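Side-chain contacts in alpha-fucosidase (Bifidobacterium bifidum, PDB 2EAB), which probably removes alpha-1,2-linked L-fucose from sugar chains by hydrolysis, this chain being the catalytic part of a longer calcium-binding protein: residues T228-G233 / E299-V304; K640-E643 / Q649-E652; L684-G689 / E698-A703. All blocks are in the same frame, centred on the assembly; numbering follows the deposited sequence.

Contact 1 of 3, residues T228-G233 / E299-V304; sequences TLTVKG and EVNTRV
N301 reaches from its helix to T230 and K232, two residues on the same side of their strand, its amide oxygen OD1 resting against aliphatic carbon of both; the direct touch is light. OD1 comes to 3.8 Å from the methyl CG2 of T230, the two side chains crossing at about a right angle. Farther along the strand, CD of K232 passes OD1 of N301 at 4.1 Å. K232 has its CG between the backbone N and the carbonyl carbon (chi1 62°), and the rest of the chain runs out extended, so its aliphatic length passes the amide.

The strand belongs to the large antiparallel sheet of the N-terminal domain, and helix 297-314 lies on one face of that sheet, its V304 touching A279 and A281 of strand 273-282.

The polar atoms of N301 reach the sheet through a water and through strand 241-250. One water donates a proton to OD1 of N301 at 2.7 Å, and the same water is hydrogen-bonded to the hydroxyl OG1 of T230, also at 2.7 Å. OD1 additionally accepts from ND2 of N243, giving it two donors, while the backbone oxygen of N301 takes NE2 of Q245.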
loop_
_atom_site.group_PDB
_atom_site.type_symbol
_atom_site.label_atom_id
_atom_site.label_comp_id
_atom_site.label_asym_id
_atom_site.label_seq_id
_atom_site.Cartn_x
_atom_site.Cartn_y
_atom_site.Cartn_z
ATOM N N THR A 228 -24.397 6.143 -27.455
ATOM C CA THR A 228 -23.952 6.246 -26.061
ATOM C C THR A 228 -25.026 5.924 -25.024
ATOM O O THR A 228 -26.147 6.433 -25.083
ATOM C CB THR A 228 -23.320 7.631 -25.789
ATOM O OG1 THR A 228 -22.246 7.838 -26.710
ATOM C CG2 THR A 228 -22.767 7.736 -24.365
ATOM N N LEU A 229 -24.649 5.056 -24.086
ATOM C CA LEU A 229 -25.450 4.716 -22.918
ATOM C C LEU A 229 -24.936 5.508 -21.717
ATOM O O LEU A 229 -23.731 5.513 -21.446
ATOM C CB LEU A 229 -25.335 3.216 -22.638
ATOM C CG LEU A 229 -25.979 2.640 -21.374
ATOM C CD1 LEU A 229 -27.489 2.594 -21.511
ATOM C CD2 LEU A 229 -25.434 1.254 -21.079
ATOM N N THR A 230 -25.845 6.175 -21.011
ATOM C CA THR A 230 -25.486 6.980 -19.845
ATOM C C THR A 230 -26.250 6.524 -18.612
ATOM O O THR A 230 -27.481 6.419 -18.634
ATOM C CB THR A 230 -25.770 8.480 -20.080
ATOM O OG1 THR A 230 -25.034 8.937 -21.219
ATOM C CG2 THR A 230 -25.378 9.315 -18.857
ATOM N N VAL A 231 -25.511 6.259 -17.539
ATOM C CA VAL A 231 -26.105 6.018 -16.227
ATOM C C VAL A 231 -25.624 7.133 -15.312
ATOM O O VAL A 231 -24.415 7.350 -15.179
ATOM C CB VAL A 231 -25.695 4.640 -15.647
ATOM C CG1 VAL A 231 -26.392 4.385 -14.316
ATOM C CG2 VAL A 231 -26.005 3.518 -16.637
ATOM N N LYS A 232 -26.556 7.853 -14.699
ATOM C CA LYS A 232 -26.187 8.973 -13.847
ATOM C C LYS A 232 -27.190 9.144 -12.724
ATOM O O LYS A 232 -28.369 8.813 -12.873
ATOM C CB LYS A 232 -26.066 10.262 -14.664
ATOM C CG LYS A 232 -27.361 10.706 -15.333
ATOM C CD LYS A 232 -27.142 11.858 -16.294
ATOM C CE LYS A 232 -28.456 12.282 -16.928
ATOM N NZ LYS A 232 -28.257 13.273 -18.020
ATOM N N GLY A 233 -26.716 9.655 -11.597
ATOM C CA GLY A 233 -27.570 9.881 -10.442
ATOM C C GLY A 233 -26.763 10.482 -9.315
ATOM O O GLY A 233 -25.676 11.023 -9.542
ATOM N N GLU A 299 -22.745 19.430 -15.719
ATOM C CA GLU A 299 -21.313 19.627 -15.943
ATOM C C GLU A 299 -20.517 18.325 -15.859
ATOM O O GLU A 299 -19.630 18.082 -16.685
ATOM C CB GLU A 299 -20.758 20.694 -14.996
ATOM C CG GLU A 299 -21.227 22.099 -15.368
ATOM C CD GLU A 299 -20.895 23.143 -14.325
ATOM O OE1 GLU A 299 -20.983 22.843 -13.116
ATOM O OE2 GLU A 299 -20.558 24.282 -14.718
ATOM N N VAL A 300 -20.840 17.480 -14.881
ATOM C CA VAL A 300 -20.207 16.159 -14.787
ATOM C C VAL A 300 -20.520 15.357 -16.054
ATOM O O VAL A 300 -19.635 14.734 -16.642
ATOM C CB VAL A 300 -20.637 15.378 -13.519
ATOM C CG1 VAL A 300 -19.988 13.997 -13.488
ATOM C CG2 VAL A 300 -20.258 16.150 -12.266
ATOM N N ASN A 301 -21.779 15.409 -16.482
ATOM C CA ASN A 301 -22.208 14.717 -17.688
ATOM C C ASN A 301 -21.426 15.148 -18.937
ATOM O O ASN A 301 -20.986 14.310 -19.722
ATOM C CB ASN A 301 -23.708 14.910 -17.900
ATOM C CG ASN A 301 -24.225 14.133 -19.083
ATOM O OD1 ASN A 301 -24.248 12.903 -19.068
ATOM N ND2 ASN A 301 -24.626 14.849 -20.132
ATOM N N THR A 302 -21.262 16.457 -19.104
ATOM C CA THR A 302 -20.507 17.024 -20.220
ATOM C C THR A 302 -19.051 16.560 -20.170
ATOM O O THR A 302 -18.470 16.191 -21.195
ATOM C CB THR A 302 -20.599 18.566 -20.197
ATOM O OG1 THR A 302 -21.973 18.952 -20.326
ATOM C CG2 THR A 302 -19.789 19.202 -21.331
ATOM N N ARG A 303 -18.482 16.556 -18.966
ATOM C CA ARG A 303 -17.096 16.152 -18.755
ATOM C C ARG A 303 -16.859 14.692 -19.149
ATOM O O ARG A 303 -15.916 14.389 -19.885
ATOM C CB ARG A 303 -16.705 16.404 -17.296
ATOM C CG ARG A 303 -15.310 15.943 -16.932
ATOM C CD ARG A 303 -14.782 16.656 -15.703
ATOM N NE ARG A 303 -15.552 16.450 -14.470
ATOM C CZ ARG A 303 -15.402 15.421 -13.635
ATOM N NH1 ARG A 303 -14.548 14.439 -13.909
ATOM N NH2 ARG A 303 -16.122 15.374 -12.521
ATOM N N VAL A 304 -17.716 13.798 -18.668
ATOM C CA VAL A 304 -17.598 12.377 -18.980
ATOM C C VAL A 304 -17.827 12.123 -20.473
ATOM O O VAL A 304 -17.120 11.324 -21.085
ATOM C CB VAL A 304 -18.551 11.525 -18.111
ATOM C CG1 VAL A 304 -18.518 10.063 -18.535
ATOM C CG2 VAL A 304 -18.169 11.651 -16.632
HETATM O O HOH W 1 -25.015 11.672 -21.315
#

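Contact 2 of 3, residues K640-E643 / Q649-E652; sequences KPIE and QIKE
K651 meets E643 twice, once through the backbone and once at the ends of the side chains. The amide N of K651 gives its proton to the carbonyl O of E643 over 2.9 Å, an almost perfectly straight bond (176° at the hydrogen). On the other side of the pair the chains stand too far apart for a direct bond, and a water fills in: it accepts from N of E643 at 2.8 Å. The same water lies 2.9 Å from O of K651, towards which it can donate. O of P641 is a further acceptor for it, so its protons are shared among competitors; the carbonyls of K651 and P641 also receive the hydroxyls of T577 and Y654 respectively.

Farther out, NZ of K651 forms a salt bridge with OE1 of E643 at 3.1 Å, meeting that oxygen nearly end-on. K651 puts CG beside its backbone N (chi1 -68°) and runs out extended along E643, its CD resting on CB of E643 at 3.8 Å. Each charge has a second mate: OE2 of E643 pairs with R557, and NZ of K651 is held more firmly by E656. A leucine in place of K651 would probably leave OE1 of E643 and the carboxylate of E656 short of a positive partner.

I642 and I650 add an apolar touch, CG2 of I642 to CD1 of I650 at 3.7 Å. One direct backbone bond and one water bridge thus join E643 and K651 and close the neck of an irregular loop in the family 95 catalytic domain.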
loop_
_atom_site.group_PDB
_atom_site.type_symbol
_atom_site.label_atom_id
_atom_site.label_comp_id
_atom_site.label_asym_id
_atom_site.label_seq_id
_atom_site.Cartn_x
_atom_site.Cartn_y
_atom_site.Cartn_z
ATOM N N LYS A 640 14.326 6.396 24.242
ATOM C CA LYS A 640 14.936 5.093 24.540
ATOM C C LYS A 640 13.975 3.957 24.175
ATOM O O LYS A 640 13.596 3.143 25.025
ATOM C CB LYS A 640 15.360 5.020 26.011
ATOM C CG LYS A 640 16.528 5.941 26.358
ATOM C CD LYS A 640 16.809 5.995 27.858
ATOM C CE LYS A 640 17.035 4.627 28.483
ATOM N NZ LYS A 640 16.929 4.706 29.975
ATOM N N PRO A 641 13.572 3.897 22.893
ATOM C CA PRO A 641 12.462 3.019 22.522
ATOM C C PRO A 641 12.719 1.520 22.680
ATOM O O PRO A 641 11.770 0.763 22.931
ATOM C CB PRO A 641 12.218 3.368 21.051
ATOM C CG PRO A 641 13.518 3.922 20.571
ATOM C CD PRO A 641 14.093 4.647 21.732
ATOM N N ILE A 642 13.973 1.102 22.526
ATOM C CA ILE A 642 14.306 -0.320 22.571
ATOM C C ILE A 642 14.952 -0.725 23.884
ATOM O O ILE A 642 15.956 -0.140 24.303
ATOM C CB ILE A 642 15.247 -0.743 21.410
ATOM C CG1 ILE A 642 14.632 -0.412 20.046
ATOM C CG2 ILE A 642 15.620 -2.232 21.515
ATOM C CD1 ILE A 642 13.262 -1.045 19.772
ATOM N N GLU A 643 14.372 -1.741 24.515
ATOM C CA GLU A 643 14.988 -2.413 25.654
ATOM C C GLU A 643 14.932 -3.909 25.422
ATOM O O GLU A 643 13.897 -4.443 25.007
ATOM C CB GLU A 643 14.267 -2.073 26.956
ATOM C CG GLU A 643 14.540 -0.678 27.462
ATOM C CD GLU A 643 14.153 -0.480 28.915
ATOM O OE1 GLU A 643 13.519 -1.378 29.516
ATOM O OE2 GLU A 643 14.482 0.592 29.451
ATOM N N GLN A 649 14.528 -10.792 24.486
ATOM C CA GLN A 649 13.529 -10.306 23.537
ATOM C C GLN A 649 13.492 -8.780 23.496
ATOM O O GLN A 649 13.892 -8.121 24.450
ATOM C CB GLN A 649 12.148 -10.851 23.937
ATOM C CG GLN A 649 11.368 -10.033 25.008
ATOM C CD GLN A 649 11.888 -10.163 26.445
ATOM O OE1 GLN A 649 12.969 -10.699 26.703
ATOM N NE2 GLN A 649 11.100 -9.661 27.387
ATOM N N ILE A 650 12.996 -8.220 22.393
ATOM C CA ILE A 650 12.625 -6.805 22.371
ATOM C C ILE A 650 11.374 -6.647 23.233
ATOM O O ILE A 650 10.352 -7.283 22.960
ATOM C CB ILE A 650 12.307 -6.314 20.935
ATOM C CG1 ILE A 650 13.498 -6.522 19.987
ATOM C CG2 ILE A 650 11.835 -4.859 20.949
ATOM C CD1 ILE A 650 14.696 -5.610 20.227
ATOM N N LYS A 651 11.449 -5.826 24.275
ATOM C CA LYS A 651 10.274 -5.595 25.119
ATOM C C LYS A 651 9.162 -4.926 24.319
ATOM O O LYS A 651 9.420 -4.026 23.512
ATOM C CB LYS A 651 10.616 -4.718 26.318
ATOM C CG LYS A 651 11.523 -5.365 27.345
ATOM C CD LYS A 651 11.713 -4.461 28.547
ATOM C CE LYS A 651 12.791 -5.007 29.470
ATOM N NZ LYS A 651 12.914 -4.206 30.713
ATOM N N GLU A 652 7.928 -5.363 24.555
ATOM C CA GLU A 652 6.757 -4.749 23.939
ATOM C C GLU A 652 6.206 -3.626 24.833
ATOM O O GLU A 652 5.670 -2.633 24.325
ATOM C CB GLU A 652 5.706 -5.820 23.611
ATOM C CG GLU A 652 4.448 -5.273 22.932
ATOM C CD GLU A 652 3.621 -6.316 22.190
ATOM O OE1 GLU A 652 3.946 -7.523 22.234
ATOM O OE2 GLU A 652 2.620 -5.913 21.559
HETATM O O HOH W 2 11.733 -2.241 23.614
#

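Contact 3 of 3, residues L684-G689 / E698-A703; sequences LGLFPG and EYMDAA
L686 and A703 bring the backbones nearest, their CA atoms 7.3 Å apart, where a short helix-like turn at 684-686 faces helix 697-711. The side chain of L686 bridges the gap with its two methyls on different residues. CD1 of L686 meets the terminal methyl CE of M700 at 3.5 Å. M700 folds at chi2 (57°) and again at chi3 (76°), which curls its methyl back towards the leucine; the two side chains cross at about a right angle. The other methyl, CD2 of L686, sits 4.2 Å from CB of A703, one helical turn on from M700.

Both parts belong to the catalytic domain of glycoside hydrolase family 95, in which helices pack into an (alpha/alpha)6 barrel. Here a loop is laid against one helix by purely apolar packing. The loop leads directly into D690, which binds calcium in a crystal structure of this protein but carries none in this chain.

The loop turns back through a cis peptide before P688, and N of G689 bonds to O of L684 at 3.0 Å. Within the turn, F687 makes an edge-to-face contact with W430, and R734 takes the carbonyl oxygens of P688 and G689.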
loop_
_atom_site.group_PDB
_atom_site.type_symbol
_atom_site.label_atom_id
_atom_site.label_comp_id
_atom_site.label_asym_id
_atom_site.label_seq_id
_atom_site.Cartn_x
_atom_site.Cartn_y
_atom_site.Cartn_z
ATOM N N LEU A 684 8.284 -2.578 14.713
ATOM C CA LEU A 684 8.294 -1.623 13.608
ATOM C C LEU A 684 9.640 -0.926 13.427
ATOM O O LEU A 684 9.928 -0.406 12.346
ATOM C CB LEU A 684 7.159 -0.607 13.756
ATOM C CG LEU A 684 5.756 -1.212 13.834
ATOM C CD1 LEU A 684 4.716 -0.100 13.865
ATOM C CD2 LEU A 684 5.476 -2.189 12.687
ATOM N N GLY A 685 10.458 -0.927 14.476
ATOM C CA GLY A 685 11.823 -0.407 14.392
ATOM C C GLY A 685 12.767 -1.281 13.579
ATOM O O GLY A 685 13.800 -0.803 13.094
ATOM N N LEU A 686 12.425 -2.569 13.468
ATOM C CA LEU A 686 13.122 -3.533 12.610
ATOM C C LEU A 686 12.663 -3.417 11.154
ATOM O O LEU A 686 13.484 -3.414 10.229
ATOM C CB LEU A 686 12.890 -4.961 13.121
ATOM C CG LEU A 686 13.273 -6.103 12.168
ATOM C CD1 LEU A 686 14.776 -6.203 12.007
ATOM C CD2 LEU A 686 12.711 -7.423 12.655
ATOM N N PHE A 687 11.348 -3.367 10.965
ATOM C CA PHE A 687 10.775 -3.074 9.668
ATOM C C PHE A 687 9.481 -2.295 9.875
ATOM O O PHE A 687 8.596 -2.755 10.600
ATOM C CB PHE A 687 10.484 -4.324 8.825
ATOM C CG PHE A 687 10.002 -3.968 7.462
ATOM C CD1 PHE A 687 10.907 -3.788 6.421
ATOM C CD2 PHE A 687 8.660 -3.678 7.245
ATOM C CE1 PHE A 687 10.474 -3.381 5.167
ATOM C CE2 PHE A 687 8.223 -3.265 6.003
ATOM C CZ PHE A 687 9.127 -3.111 4.961
ATOM N N PRO A 688 9.322 -1.151 9.185
ATOM C CA PRO A 688 10.185 -0.570 8.144
ATOM C C PRO A 688 11.365 0.265 8.627
ATOM O O PRO A 688 12.191 0.681 7.802
ATOM C CB PRO A 688 9.220 0.338 7.385
ATOM C CG PRO A 688 8.271 0.813 8.446
ATOM C CD PRO A 688 8.093 -0.356 9.382
ATOM N N GLY A 689 11.446 0.504 9.933
ATOM C CA GLY A 689 12.375 1.479 10.504
ATOM C C GLY A 689 13.847 1.120 10.456
ATOM O O GLY A 689 14.243 0.108 9.871
ATOM N N GLU A 698 23.279 -6.528 19.021
ATOM C CA GLU A 698 22.542 -6.620 20.282
ATOM C C GLU A 698 21.035 -6.533 20.026
ATOM O O GLU A 698 20.260 -7.381 20.483
ATOM C CB GLU A 698 22.978 -5.532 21.268
ATOM C CG GLU A 698 22.310 -5.660 22.641
ATOM C CD GLU A 698 22.490 -4.442 23.535
ATOM O OE1 GLU A 698 22.721 -3.323 23.025
ATOM O OE2 GLU A 698 22.383 -4.606 24.770
ATOM N N TYR A 699 20.633 -5.510 19.279
ATOM C CA TYR A 699 19.225 -5.301 18.961
ATOM C C TYR A 699 18.705 -6.342 17.973
ATOM O O TYR A 699 17.598 -6.862 18.146
ATOM C CB TYR A 699 19.006 -3.893 18.404
ATOM C CG TYR A 699 18.976 -2.773 19.430
ATOM C CD1 TYR A 699 19.352 -2.981 20.760
ATOM C CD2 TYR A 699 18.587 -1.490 19.052
ATOM C CE1 TYR A 699 19.327 -1.939 21.684
ATOM C CE2 TYR A 699 18.562 -0.444 19.967
ATOM C CZ TYR A 699 18.929 -0.674 21.278
ATOM O OH TYR A 699 18.895 0.366 22.179
ATOM N N MET A 700 19.489 -6.647 16.938
ATOM C CA MET A 700 19.056 -7.620 15.934
ATOM C C MET A 700 18.870 -9.025 16.520
ATOM O O MET A 700 17.894 -9.708 16.196
ATOM C CB MET A 700 19.996 -7.655 14.726
ATOM C CG MET A 700 19.505 -8.561 13.591
ATOM S SD MET A 700 17.852 -8.131 12.982
ATOM C CE MET A 700 18.257 -6.675 12.027
ATOM N N ASP A 701 19.790 -9.461 17.379
ATOM C CA ASP A 701 19.655 -10.764 18.033
ATOM C C ASP A 701 18.361 -10.829 18.839
ATOM O O ASP A 701 17.663 -11.846 18.831
ATOM C CB ASP A 701 20.846 -11.054 18.954
ATOM C CG ASP A 701 22.125 -11.371 18.192
ATOM O OD1 ASP A 701 22.082 -11.560 16.958
ATOM O OD2 ASP A 701 23.187 -11.435 18.847
ATOM N N ALA A 702 18.049 -9.735 19.526
ATOM C CA ALA A 702 16.824 -9.641 20.314
ATOM C C ALA A 702 15.575 -9.644 19.429
ATOM O O ALA A 702 14.563 -10.273 19.770
ATOM C CB ALA A 702 16.858 -8.412 21.198
ATOM N N ALA A 703 15.649 -8.951 18.293
ATOM C CA ALA A 703 14.536 -8.924 17.351
ATOM C C ALA A 703 14.292 -10.303 16.748
ATOM O O ALA A 703 13.143 -10.724 16.597
ATOM C CB ALA A 703 14.769 -7.882 16.269
#

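Overall arrangement
Along the chain the contacts follow one another without overlap. Contact 1 joins the N-terminal beta domain to helix 297-314 and stands apart: its centre is 57 Å from that of contact 2 and 53 Å from that of contact 3, across the centre of the molecule. Contacts 2 and 3 are neighbours in the family 95 catalytic domain, with centres about 9 Å apart. Helix 697-711 joins them: Y699 lies against I642, with its CE2 3.6 Å from CB of I642, and A702 against I650. The long connection between helices 632-639 and 697-711 thus folds back at two places on the helix it leads into, near D690, a calcium-binding residue that carries none in this chain.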